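Local coordinates for enoyl-[acyl-carrier-protein] reductase [FMN] (PDB 5GVJ) that probably reduces enoyl-[acyl-carrier-protein] substrates with NADH through an FMN cofactor, a step of fatty acid synthesis, at residues Asp51-Arg54 and Lys55-Glu59; Phe153-Val156 and Asn157-Arg161. The protein carries 1 engineered substitution. All coordinates share one frame; numbering follows the deposited sequence.

Interaction 1: Asp51-Arg54 and Lys55-Glu59; sequences DDLR and KAISE
Lys55, Ala56, Ile57 and Ser58 each give their backbone N-H to the carbonyl four residues earlier, on Asp51, Asp52, Leu53 and Arg54, so that Asp51-Arg54 and Lys55-Glu59 are successive turns of one regular alpha helix. Lys55 N to Asp51 O, 3.1 Å, is nearly straight (173°), and Ile57 N to Leu53 O closes to 2.9 Å. On the inner side of the helix Leu53 and Ile57, one turn apart, cross at a slant: Leu53 CG lies 3.8 Å from Ile57 CD1, and Leu53 CD1 rests against Ile57 CG1. Ile57 holds CG1 anti to its carbonyl carbon (chi1 -66°), which sends this branch back over the preceding turn, where CG1 also sits 3.2 Å from Leu53 O. Helix 50-63 is the connection of a beta-alpha-beta unit between strands 41-44 and 68-73 of the TIM-barrel fold; Leu53 reaches Val70 and Ile57 reaches Phe68 on the second strand, while helix 79-88 adds Leu82 and Val85 against Leu53. An alanine in place of Ile57 would remove the CG1 branch lying against Leu53 and the side chain that touches Phe68, and would probably leave a gap beside Leu53 and free its end to shift. The outer side is polar. The Arg54 chain, extended from CG to NE, brings NH1 to 3.3 Å from Asp51 OD1 in a salt bridge, with the carboxylate at the guanidinium edge. Lys55 runs alongside Asp51, but its NZ stays 4.2 Å from Asp51 OD1. Asp52 OD2 instead turns back to accept the backbone N-H of Lys49.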
loop_
_atom_site.group_PDB
_atom_site.type_symbol
_atom_site.label_atom_id
_atom_site.label_comp_id
_atom_site.label_asym_id
_atom_site.label_seq_id
_atom_site.Cartn_x
_atom_site.Cartn_y
_atom_site.Cartn_z
ATOM N N ASP A 51 34.276 14.430 5.260
ATOM C CA ASP A 51 34.499 15.212 6.472
ATOM C C ASP A 51 33.190 15.507 7.188
ATOM O O ASP A 51 33.110 15.399 8.414
ATOM C CB ASP A 51 35.222 16.518 6.139
ATOM C CG ASP A 51 36.729 16.369 6.155
ATOM O OD1 ASP A 51 37.248 15.745 7.107
ATOM O OD2 ASP A 51 37.392 16.878 5.222
ATOM N N ASP A 52 32.156 15.888 6.433
ATOM C CA ASP A 52 30.843 16.151 7.013
ATOM C C ASP A 52 30.310 14.933 7.758
ATOM O O ASP A 52 29.794 15.052 8.878
ATOM C CB ASP A 52 29.866 16.560 5.911
ATOM C CG ASP A 52 30.341 17.760 5.125
ATOM O OD1 ASP A 52 30.891 18.690 5.751
ATOM O OD2 ASP A 52 30.156 17.777 3.887
ATOM N N LEU A 53 30.412 13.747 7.141
ATOM C CA LEU A 53 29.924 12.536 7.794
ATOM C C LEU A 53 30.703 12.233 9.064
ATOM O O LEU A 53 30.109 11.846 10.075
ATOM C CB LEU A 53 29.988 11.343 6.839
ATOM C CG LEU A 53 29.525 10.021 7.463
ATOM C CD1 LEU A 53 28.126 10.154 8.061
ATOM C CD2 LEU A 53 29.542 8.910 6.431
ATOM N N ARG A 54 32.036 12.384 9.033
ATOM C CA ARG A 54 32.832 12.163 10.238
ATOM C C ARG A 54 32.335 13.026 11.389
ATOM O O ARG A 54 32.120 12.533 12.504
ATOM C CB ARG A 54 34.311 12.455 9.975
ATOM C CG ARG A 54 35.056 11.363 9.258
ATOM C CD ARG A 54 36.569 11.623 9.240
ATOM N NE ARG A 54 37.179 10.823 8.185
ATOM C CZ ARG A 54 37.408 11.262 6.952
ATOM N NH1 ARG A 54 37.104 12.510 6.626
ATOM N NH2 ARG A 54 37.947 10.452 6.046
ATOM N N LYS A 55 32.175 14.333 11.140
ATOM C CA LYS A 55 31.673 15.233 12.180
ATOM C C LYS A 55 30.291 14.807 12.642
ATOM O O LYS A 55 30.014 14.762 13.849
ATOM C CB LYS A 55 31.608 16.679 11.677
ATOM C CG LYS A 55 32.735 17.125 10.770
ATOM C CD LYS A 55 33.902 17.734 11.497
ATOM C CE LYS A 55 34.480 18.875 10.668
ATOM N NZ LYS A 55 35.671 18.430 9.878
ATOM N N ALA A 56 29.409 14.486 11.683
ATOM C CA ALA A 56 28.055 14.083 12.022
ATOM C C ALA A 56 28.066 12.889 12.959
ATOM O O ALA A 56 27.351 12.872 13.969
ATOM C CB ALA A 56 27.275 13.766 10.744
ATOM N N ILE A 57 28.906 11.894 12.660
ATOM C CA ILE A 57 28.973 10.712 13.511
ATOM C C ILE A 57 29.453 11.099 14.900
ATOM O O ILE A 57 28.912 10.637 15.911
ATOM C CB ILE A 57 29.879 9.644 12.873
ATOM C CG1 ILE A 57 29.251 9.128 11.572
ATOM C CG2 ILE A 57 30.112 8.506 13.857
ATOM C CD1 ILE A 57 30.190 8.262 10.748
ATOM N N SER A 58 30.461 11.972 14.967
ATOM C CA SER A 58 30.990 12.403 16.257
ATOM C C SER A 58 29.927 13.101 17.094
ATOM O O SER A 58 29.795 12.829 18.296
ATOM C CB SER A 58 32.192 13.324 16.051
ATOM O OG SER A 58 32.764 13.641 17.307
ATOM N N GLU A 59 29.148 13.992 16.488
ATOM C CA GLU A 59 28.181 14.703 17.318
ATOM C C GLU A 59 27.024 13.813 17.734
ATOM O O GLU A 59 26.467 14.009 18.816
ATOM C CB GLU A 59 27.679 15.970 16.632
ATOM C CG GLU A 59 27.274 15.869 15.199
ATOM C CD GLU A 59 27.161 17.253 14.574
ATOM O OE1 GLU A 59 28.194 17.960 14.502
ATOM O OE2 GLU A 59 26.039 17.647 14.193
#

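Interaction 2: Phe153-Val156 and Asn157-Arg161; sequences FVLV and NKVSR
Leu155 lies alongside Val159, one helical turn on, its CD1 3.7 Å from Val159 CG2. With CG2 anti to the carbonyl carbon, the valine leans this methyl back over the previous turn, Val159 CG2 packing 3.2 Å from Leu155 O. The same carbonyl accepts the Val159 N-H, 2.9 Å from N to O. Ser160 OG, placed between backbone N and carbonyl carbon (chi1 59°), comes within 2.8 Å of Val156 O, which already receives Ser160 N from well out of the carbonyl plane; Asn157 O, 3.1 Å from Ser160 OG, and Leu185 O also lie around the hydroxyl. Asn157 uses both ends of its amide. Asn157 OD1 accepts Arg161 NE at 2.7 Å, with NE in the carbonyl plane and OD1 close to the guanidinium plane, at its edge. A water 3.2 Å from Asn157 ND2 also lies 2.8 Å from Phe153 O. Asp175 of the second subunit meets both Asn157 ND2 and Arg161 NH2. Leu155 and Val159 pack on strand 136-139, which ends in Glu139, an FMN-binding residue, though no cofactor is bound in this model. This is an outer helix of a TIM-barrel flavoprotein, buried between barrel strands and a second subunit that brings both apolar Ile217 and acidic Asp175 and Glu300.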
loop_
_atom_site.group_PDB
_atom_site.type_symbol
_atom_site.label_atom_id
_atom_site.label_comp_id
_atom_site.label_asym_id
_atom_site.label_seq_id
_atom_site.Cartn_x
_atom_site.Cartn_y
_atom_site.Cartn_z
ATOM N N PHE A 153 1.909 -2.262 0.260
ATOM C CA PHE A 153 1.022 -3.378 0.546
ATOM C C PHE A 153 1.432 -4.614 -0.229
ATOM O O PHE A 153 1.416 -5.730 0.306
ATOM C CB PHE A 153 -0.416 -2.995 0.198
ATOM C CG PHE A 153 -1.428 -3.721 0.999
ATOM C CD1 PHE A 153 -1.872 -3.196 2.200
ATOM C CD2 PHE A 153 -1.910 -4.943 0.577
ATOM C CE1 PHE A 153 -2.791 -3.880 2.961
ATOM C CE2 PHE A 153 -2.836 -5.626 1.325
ATOM C CZ PHE A 153 -3.277 -5.090 2.524
ATOM N N VAL A 154 1.805 -4.427 -1.492
ATOM C CA VAL A 154 2.221 -5.534 -2.343
ATOM C C VAL A 154 3.684 -5.890 -2.093
ATOM O O VAL A 154 4.053 -7.067 -1.971
ATOM C CB VAL A 154 1.978 -5.160 -3.817
ATOM C CG1 VAL A 154 2.632 -6.183 -4.744
ATOM C CG2 VAL A 154 0.465 -5.035 -4.110
ATOM N N LEU A 155 4.543 -4.876 -2.037
ATOM C CA LEU A 155 5.984 -5.112 -2.037
ATOM C C LEU A 155 6.439 -5.862 -0.791
ATOM O O LEU A 155 7.213 -6.820 -0.879
ATOM C CB LEU A 155 6.719 -3.782 -2.150
ATOM C CG LEU A 155 8.239 -3.891 -2.194
ATOM C CD1 LEU A 155 8.691 -4.475 -3.528
ATOM C CD2 LEU A 155 8.830 -2.499 -1.968
ATOM N N VAL A 156 5.999 -5.421 0.387
ATOM C CA VAL A 156 6.421 -6.088 1.614
ATOM C C VAL A 156 6.010 -7.555 1.597
ATOM O O VAL A 156 6.767 -8.428 2.030
ATOM C CB VAL A 156 5.856 -5.360 2.848
ATOM C CG1 VAL A 156 6.169 -6.139 4.125
ATOM C CG2 VAL A 156 6.422 -3.959 2.927
ATOM N N ASN A 157 4.801 -7.844 1.102
ATOM C CA ASN A 157 4.318 -9.220 1.038
ATOM C C ASN A 157 5.224 -10.065 0.153
ATOM O O ASN A 157 5.700 -11.125 0.569
ATOM C CB ASN A 157 2.876 -9.219 0.522
ATOM C CG ASN A 157 2.218 -10.598 0.560
ATOM O OD1 ASN A 157 2.871 -11.615 0.793
ATOM N ND2 ASN A 157 0.898 -10.624 0.343
ATOM N N LYS A 158 5.491 -9.597 -1.070
ATOM C CA LYS A 158 6.266 -10.415 -2.002
ATOM C C LYS A 158 7.711 -10.545 -1.542
ATOM O O LYS A 158 8.288 -11.637 -1.584
ATOM C CB LYS A 158 6.211 -9.813 -3.408
ATOM C CG LYS A 158 7.050 -10.558 -4.445
ATOM C CD LYS A 158 6.567 -12.003 -4.611
ATOM C CE LYS A 158 7.185 -12.663 -5.840
ATOM N NZ LYS A 158 7.071 -14.151 -5.793
ATOM N N VAL A 159 8.305 -9.446 -1.084
ATOM C CA VAL A 159 9.706 -9.477 -0.666
ATOM C C VAL A 159 9.889 -10.416 0.519
ATOM O O VAL A 159 10.795 -11.255 0.527
ATOM C CB VAL A 159 10.205 -8.055 -0.353
ATOM C CG1 VAL A 159 11.556 -8.088 0.370
ATOM C CG2 VAL A 159 10.333 -7.250 -1.637
ATOM N N SER A 160 9.028 -10.301 1.540
ATOM C CA SER A 160 9.200 -11.161 2.706
ATOM C C SER A 160 9.063 -12.637 2.341
ATOM O O SER A 160 9.738 -13.489 2.928
ATOM C CB SER A 160 8.212 -10.781 3.810
ATOM O OG SER A 160 6.869 -10.888 3.378
ATOM N N ARG A 161 8.209 -12.960 1.377
ATOM C CA ARG A 161 8.103 -14.350 0.945
ATOM C C ARG A 161 9.333 -14.816 0.176
ATOM O O ARG A 161 9.592 -16.026 0.127
ATOM C CB ARG A 161 6.854 -14.534 0.090
ATOM C CG ARG A 161 5.573 -14.367 0.872
ATOM C CD ARG A 161 4.381 -14.670 -0.005
ATOM N NE ARG A 161 3.125 -14.314 0.647
ATOM C CZ ARG A 161 2.363 -15.169 1.323
ATOM N NH1 ARG A 161 2.730 -16.440 1.446
ATOM N NH2 ARG A 161 1.228 -14.753 1.862
HETATM O O HOH W 1 -0.276 -7.765 -0.512
#

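Interaction 1 comes first along the chain, on helix 50-63, and interaction 2 follows on helix 152-162; their centres are 35 Å apart, the nearest atoms about 25 Å, and they lie on opposite sides of the chain's centre. What joins them is the parallel sheet of the barrel. Helix 50-63 leads from strand 41-44 to strand 68-73, whereas helix 152-162 precedes strand 167-170, with the strands 93-97, 114-119 and 136-139 coming between. The same i to i+4 principle thus serves two settings: no second subunit touches interaction 1, while interaction 2 is built into the dimer interface and lies nearer to residues that bind FMN.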